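Local coordinates for protein cytochrome C (Thioalkalivibrio paradoxus ARh 1, PDB 5N1T) that probably carries electrons as a small, mostly helical cytochrome with a covalently attached heme c, at residues Q62-M67 with S94-I99. Numbering follows the deposited sequence.
Sequences QIAETM and SIAQHI. With HEC (heme c), chain F.
Ala64 and Ala96 meet methyl to methyl where helix 60-72 runs past helix 89-101, CB to CB 3.8 Å. The axes of segments 62-67 and 94-99 come to 8.4 Å, consistent with the small residues at the crossing, and their directions are 148° apart, roughly antiparallel. No hydrogen bond joins the two segments; the contact is wholly apolar.

Beside the alanine pair, Ile63 uses both branches. With chi1 -65°, CG1 lies anti to the carbonyl carbon, which leaves CG2 anti to the backbone N and turned to Ala96, 3.9 Å from its CA. The extended CG1 arm carries CD1 to within 3.8 Å of Ile99 CG2, the two isoleucine side chains crossing at about a right angle.

Four side chains, Ile63, Met67, Ile95 and Ile99, converge on the heme methyl CMB. Ile95 CG2, Ile63 CG2 and Ile99 CD1 touch it. Met67 folds back at its second torsion (chi2 -66°), bringing SD to 3.7 Å from CMB. Thr66 borders a second methyl, CMA; its OG1 bonds back to Gln62 O (2.8 Å), reaching that oxygen from the opposite face to Thr66 N.

Leu34 and Tyr39 of helix 29-42, which bears the heme-linked Cys38, pack on Ile95 and Ile99 respectively. Helix 60-72 and the C-terminal helix 89-101 thus meet over one heme edge, as in class I cytochromes c, whose iron is held by a histidine and a methionine, here His42 and Met80.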
ATOM      1  N   GLN B  62      -7.549 -26.717  33.929  1.00 59.94           N
ATOM      2  CA  GLN B  62      -6.371 -26.453  33.070  1.00 58.21           C
ATOM      3  C   GLN B  62      -6.443 -25.090  32.394  1.00 54.08           C
ATOM      4  O   GLN B  62      -5.478 -24.302  32.455  1.00 50.28           O
ATOM      5  CB  GLN B  62      -6.202 -27.527  32.007  1.00 55.28           C
ATOM      6  CG  GLN B  62      -5.921 -28.905  32.566  1.00 49.04           C
ATOM      7  CD  GLN B  62      -6.121 -29.975  31.531  1.00 48.77           C
ATOM      8  OE1 GLN B  62      -7.235 -30.198  31.046  1.00 53.69           O
ATOM      9  NE2 GLN B  62      -5.037 -30.644  31.173  1.00 49.09           N
ATOM     10  N   ILE B  63      -7.601 -24.804  31.790  1.00 51.92           N
ATOM     11  CA  ILE B  63      -7.786 -23.545  31.105  1.00 51.73           C
ATOM     12  C   ILE B  63      -7.606 -22.414  32.104  1.00 54.27           C
ATOM     13  O   ILE B  63      -6.728 -21.580  31.915  1.00 58.46           O
ATOM     14  CB  ILE B  63      -9.112 -23.435  30.345  1.00 51.39           C
ATOM     15  CG1 ILE B  63      -9.140 -24.467  29.184  1.00 54.42           C
ATOM     16  CG2 ILE B  63      -9.285 -21.991  29.850  1.00 46.09           C
ATOM     17  CD1 ILE B  63     -10.503 -24.688  28.500  1.00 46.98           C
ATOM     18  N   ALA B  64      -8.382 -22.416  33.183  1.00 55.74           N
ATOM     19  CA  ALA B  64      -8.316 -21.307  34.142  1.00 57.72           C
ATOM     20  C   ALA B  64      -6.882 -21.138  34.651  1.00 58.69           C
ATOM     21  O   ALA B  64      -6.366 -20.035  34.667  1.00 57.86           O
ATOM     22  CB  ALA B  64      -9.307 -21.502  35.303  1.00 51.52           C
ATOM     23  N   GLU B  65      -6.234 -22.251  35.005  1.00 63.99           N
ATOM     24  CA  GLU B  65      -4.975 -22.206  35.735  1.00 66.29           C
ATOM     25  C   GLU B  65      -3.895 -21.616  34.843  1.00 67.93           C
ATOM     26  O   GLU B  65      -3.002 -20.950  35.345  1.00 77.01           O
ATOM     27  CB  GLU B  65      -4.599 -23.586  36.313  1.00 59.56           C
ATOM     28  N   THR B  66      -4.006 -21.822  33.526  1.00 73.43           N
ATOM     29  CA  THR B  66      -3.015 -21.267  32.564  1.00 70.56           C
ATOM     30  C   THR B  66      -3.343 -19.886  31.992  1.00 63.58           C
ATOM     31  O   THR B  66      -2.431 -19.113  31.700  1.00 61.43           O
ATOM     32  CB  THR B  66      -2.566 -22.264  31.466  1.00 67.33           C
ATOM     33  OG1 THR B  66      -3.711 -22.859  30.855  1.00 68.53           O
ATOM     34  CG2 THR B  66      -1.662 -23.373  32.083  1.00 69.11           C
ATOM     35  N   MET B  67      -4.634 -19.567  31.880  1.00 57.68           N
ATOM     36  CA  MET B  67      -5.077 -18.193  31.655  1.00 58.60           C
ATOM     37  C   MET B  67      -4.370 -17.300  32.658  1.00 59.17           C
ATOM     38  O   MET B  67      -3.615 -16.404  32.272  1.00 65.33           O
ATOM     39  CB  MET B  67      -6.587 -18.053  31.842  1.00 59.28           C
ATOM     40  CG  MET B  67      -7.440 -18.627  30.736  1.00 59.57           C
ATOM     41  SD  MET B  67      -7.200 -17.703  29.225  1.00 65.40           S
ATOM     42  CE  MET B  67      -8.535 -16.519  29.366  1.00 58.29           C
ATOM     43  N   SER B  94     -15.638 -18.342  34.142  1.00 49.71           N
ATOM     44  CA  SER B  94     -16.735 -18.539  33.176  1.00 51.85           C
ATOM     45  C   SER B  94     -16.222 -19.109  31.848  1.00 54.56           C
ATOM     46  O   SER B  94     -16.767 -20.080  31.329  1.00 64.53           O
ATOM     47  CB  SER B  94     -17.493 -17.241  32.905  1.00 56.11           C
ATOM     48  OG  SER B  94     -18.573 -17.037  33.785  1.00 60.48           O
ATOM     49  N   ILE B  95     -15.163 -18.508  31.316  1.00 51.49           N
ATOM     50  CA  ILE B  95     -14.573 -18.906  30.034  1.00 50.92           C
ATOM     51  C   ILE B  95     -14.104 -20.354  30.131  1.00 52.30           C
ATOM     52  O   ILE B  95     -14.387 -21.183  29.242  1.00 49.67           O
ATOM     53  CB  ILE B  95     -13.399 -17.961  29.648  1.00 46.94           C
ATOM     54  CG1 ILE B  95     -13.932 -16.621  29.204  1.00 39.95           C
ATOM     55  CG2 ILE B  95     -12.518 -18.520  28.532  1.00 47.25           C
ATOM     56  CD1 ILE B  95     -12.977 -15.502  29.546  1.00 39.97           C
ATOM     57  N   ALA B  96     -13.403 -20.634  31.232  1.00 53.86           N
ATOM     58  CA  ALA B  96     -12.831 -21.948  31.488  1.00 57.95           C
ATOM     59  C   ALA B  96     -13.946 -23.018  31.429  1.00 61.30           C
ATOM     60  O   ALA B  96     -13.918 -23.905  30.563  1.00 59.55           O
ATOM     61  CB  ALA B  96     -12.095 -21.940  32.825  1.00 52.33           C
ATOM     62  N   GLN B  97     -14.947 -22.865  32.301  1.00 64.76           N
ATOM     63  CA  GLN B  97     -16.132 -23.714  32.357  1.00 68.86           C
ATOM     64  C   GLN B  97     -16.736 -23.949  30.969  1.00 69.32           C
ATOM     65  O   GLN B  97     -16.731 -25.078  30.465  1.00 71.33           O
ATOM     66  CB  GLN B  97     -17.177 -23.074  33.283  1.00 73.46           C
ATOM     67  CG  GLN B  97     -18.263 -24.022  33.770  1.00 84.34           C
ATOM     68  CD  GLN B  97     -19.564 -23.307  34.101  1.00 89.14           C
ATOM     69  OE1 GLN B  97     -20.623 -23.646  33.569  1.00 93.78           O
ATOM     70  NE2 GLN B  97     -19.490 -22.313  34.979  1.00 90.83           N
ATOM     71  N   HIS B  98     -17.220 -22.867  30.358  1.00 62.77           N
ATOM     72  CA  HIS B  98     -17.901 -22.907  29.071  1.00 59.92           C
ATOM     73  C   HIS B  98     -17.148 -23.647  27.940  1.00 57.79           C
ATOM     74  O   HIS B  98     -17.771 -24.407  27.184  1.00 57.93           O
ATOM     75  CB  HIS B  98     -18.303 -21.487  28.658  1.00 61.74           C
ATOM     76  CG  HIS B  98     -19.220 -21.438  27.480  1.00 59.96           C
ATOM     77  ND1 HIS B  98     -20.570 -21.173  27.603  1.00 59.45           N
ATOM     78  CD2 HIS B  98     -18.978 -21.614  26.152  1.00 57.07           C
ATOM     79  CE1 HIS B  98     -21.120 -21.193  26.396  1.00 62.41           C
ATOM     80  NE2 HIS B  98     -20.177 -21.464  25.500  1.00 56.97           N
ATOM     81  N   ILE B  99     -15.833 -23.468  27.836  1.00 53.37           N
ATOM     82  CA  ILE B  99     -15.084 -24.181  26.787  1.00 60.11           C
ATOM     83  C   ILE B  99     -15.043 -25.696  27.039  1.00 65.08           C
ATOM     84  O   ILE B  99     -15.363 -26.471  26.140  1.00 78.53           O
ATOM     85  CB  ILE B  99     -13.706 -23.542  26.478  1.00 58.49           C
ATOM     86  CG1 ILE B  99     -13.916 -22.200  25.769  1.00 59.71           C
ATOM     87  CG2 ILE B  99     -12.860 -24.436  25.586  1.00 55.13           C
ATOM     88  CD1 ILE B  99     -12.776 -21.226  25.973  1.00 58.12           C
TER
HETATM   89 FE   HEC F 901      -5.242 -18.699  23.413  1.00 39.37          FE
HETATM   90  CHA HEC F 901      -2.340 -20.536  23.987  1.00 49.23           C
HETATM   91  CHB HEC F 901      -6.778 -20.363  25.934  1.00 42.66           C
HETATM   92  CHC HEC F 901      -7.912 -16.448  23.253  1.00 44.34           C
HETATM   93  CHD HEC F 901      -3.877 -17.360  20.640  1.00 43.32           C
HETATM   94  NA  HEC F 901      -4.635 -20.186  24.741  1.00 46.07           N
HETATM   95  C1A HEC F 901      -3.482 -20.852  24.836  1.00 49.63           C
HETATM   96  C2A HEC F 901      -3.414 -21.906  25.887  1.00 50.23           C
HETATM   97  C3A HEC F 901      -4.752 -21.835  26.476  1.00 48.94           C
HETATM   98  C4A HEC F 901      -5.388 -20.753  25.690  1.00 47.92           C
HETATM   99  CMA HEC F 901      -5.372 -22.610  27.597  1.00 55.28           C
HETATM  100  CAA HEC F 901      -2.260 -22.819  26.221  1.00 52.26           C
HETATM  101  CBA HEC F 901      -2.523 -24.017  25.304  1.00 49.93           C
HETATM  102  CGA HEC F 901      -1.583 -25.201  25.483  1.00 55.23           C
HETATM  103  O1A HEC F 901      -0.495 -25.079  26.085  1.00 56.28           O
HETATM  104  O2A HEC F 901      -1.923 -26.304  24.996  1.00 55.61           O
HETATM  105  NB  HEC F 901      -7.042 -18.434  24.433  1.00 43.90           N
HETATM  106  C1B HEC F 901      -7.505 -19.225  25.428  1.00 41.10           C
HETATM  107  C2B HEC F 901      -8.815 -18.881  26.002  1.00 43.28           C
HETATM  108  C3B HEC F 901      -9.170 -17.689  25.240  1.00 46.12           C
HETATM  109  C4B HEC F 901      -8.018 -17.497  24.278  1.00 47.04           C
HETATM  110  CMB HEC F 901      -9.592 -19.523  27.116  1.00 42.19           C
HETATM  111  CAB HEC F 901     -10.446 -16.997  25.560  1.00 46.56           C
HETATM  112  CBB HEC F 901     -11.005 -15.780  24.935  1.00 53.98           C
HETATM  113  NC  HEC F 901      -5.825 -17.151  22.139  1.00 44.61           N
HETATM  114  C1C HEC F 901      -6.925 -16.362  22.164  1.00 44.63           C
HETATM  115  C2C HEC F 901      -7.018 -15.362  21.053  1.00 43.34           C
HETATM  116  C3C HEC F 901      -5.771 -15.653  20.299  1.00 46.74           C
HETATM  117  C4C HEC F 901      -5.152 -16.761  21.044  1.00 42.73           C
HETATM  118  CMC HEC F 901      -8.104 -14.352  20.828  1.00 45.72           C
HETATM  119  CAC HEC F 901      -5.160 -15.121  19.044  1.00 48.95           C
HETATM  120  CBC HEC F 901      -5.657 -13.977  18.247  1.00 61.15           C
HETATM  121  ND  HEC F 901      -3.416 -18.909  22.483  1.00 40.75           N
HETATM  122  C1D HEC F 901      -2.998 -18.261  21.403  1.00 42.34           C
HETATM  123  C2D HEC F 901      -1.616 -18.584  20.976  1.00 44.49           C
HETATM  124  C3D HEC F 901      -1.175 -19.555  21.991  1.00 46.95           C
HETATM  125  C4D HEC F 901      -2.363 -19.646  22.847  1.00 46.18           C
HETATM  126  CMD HEC F 901      -0.852 -18.094  19.795  1.00 42.75           C
HETATM  127  CAD HEC F 901       0.140 -20.246  22.153  1.00 40.84           C
HETATM  128  CBD HEC F 901       0.769 -19.474  23.309  1.00 43.64           C
HETATM  129  CGD HEC F 901       1.444 -18.172  22.931  1.00 47.96           C
HETATM  130  O1D HEC F 901       2.457 -18.193  22.195  1.00 48.97           O
HETATM  131  O2D HEC F 901       0.979 -17.106  23.394  1.00 54.56           O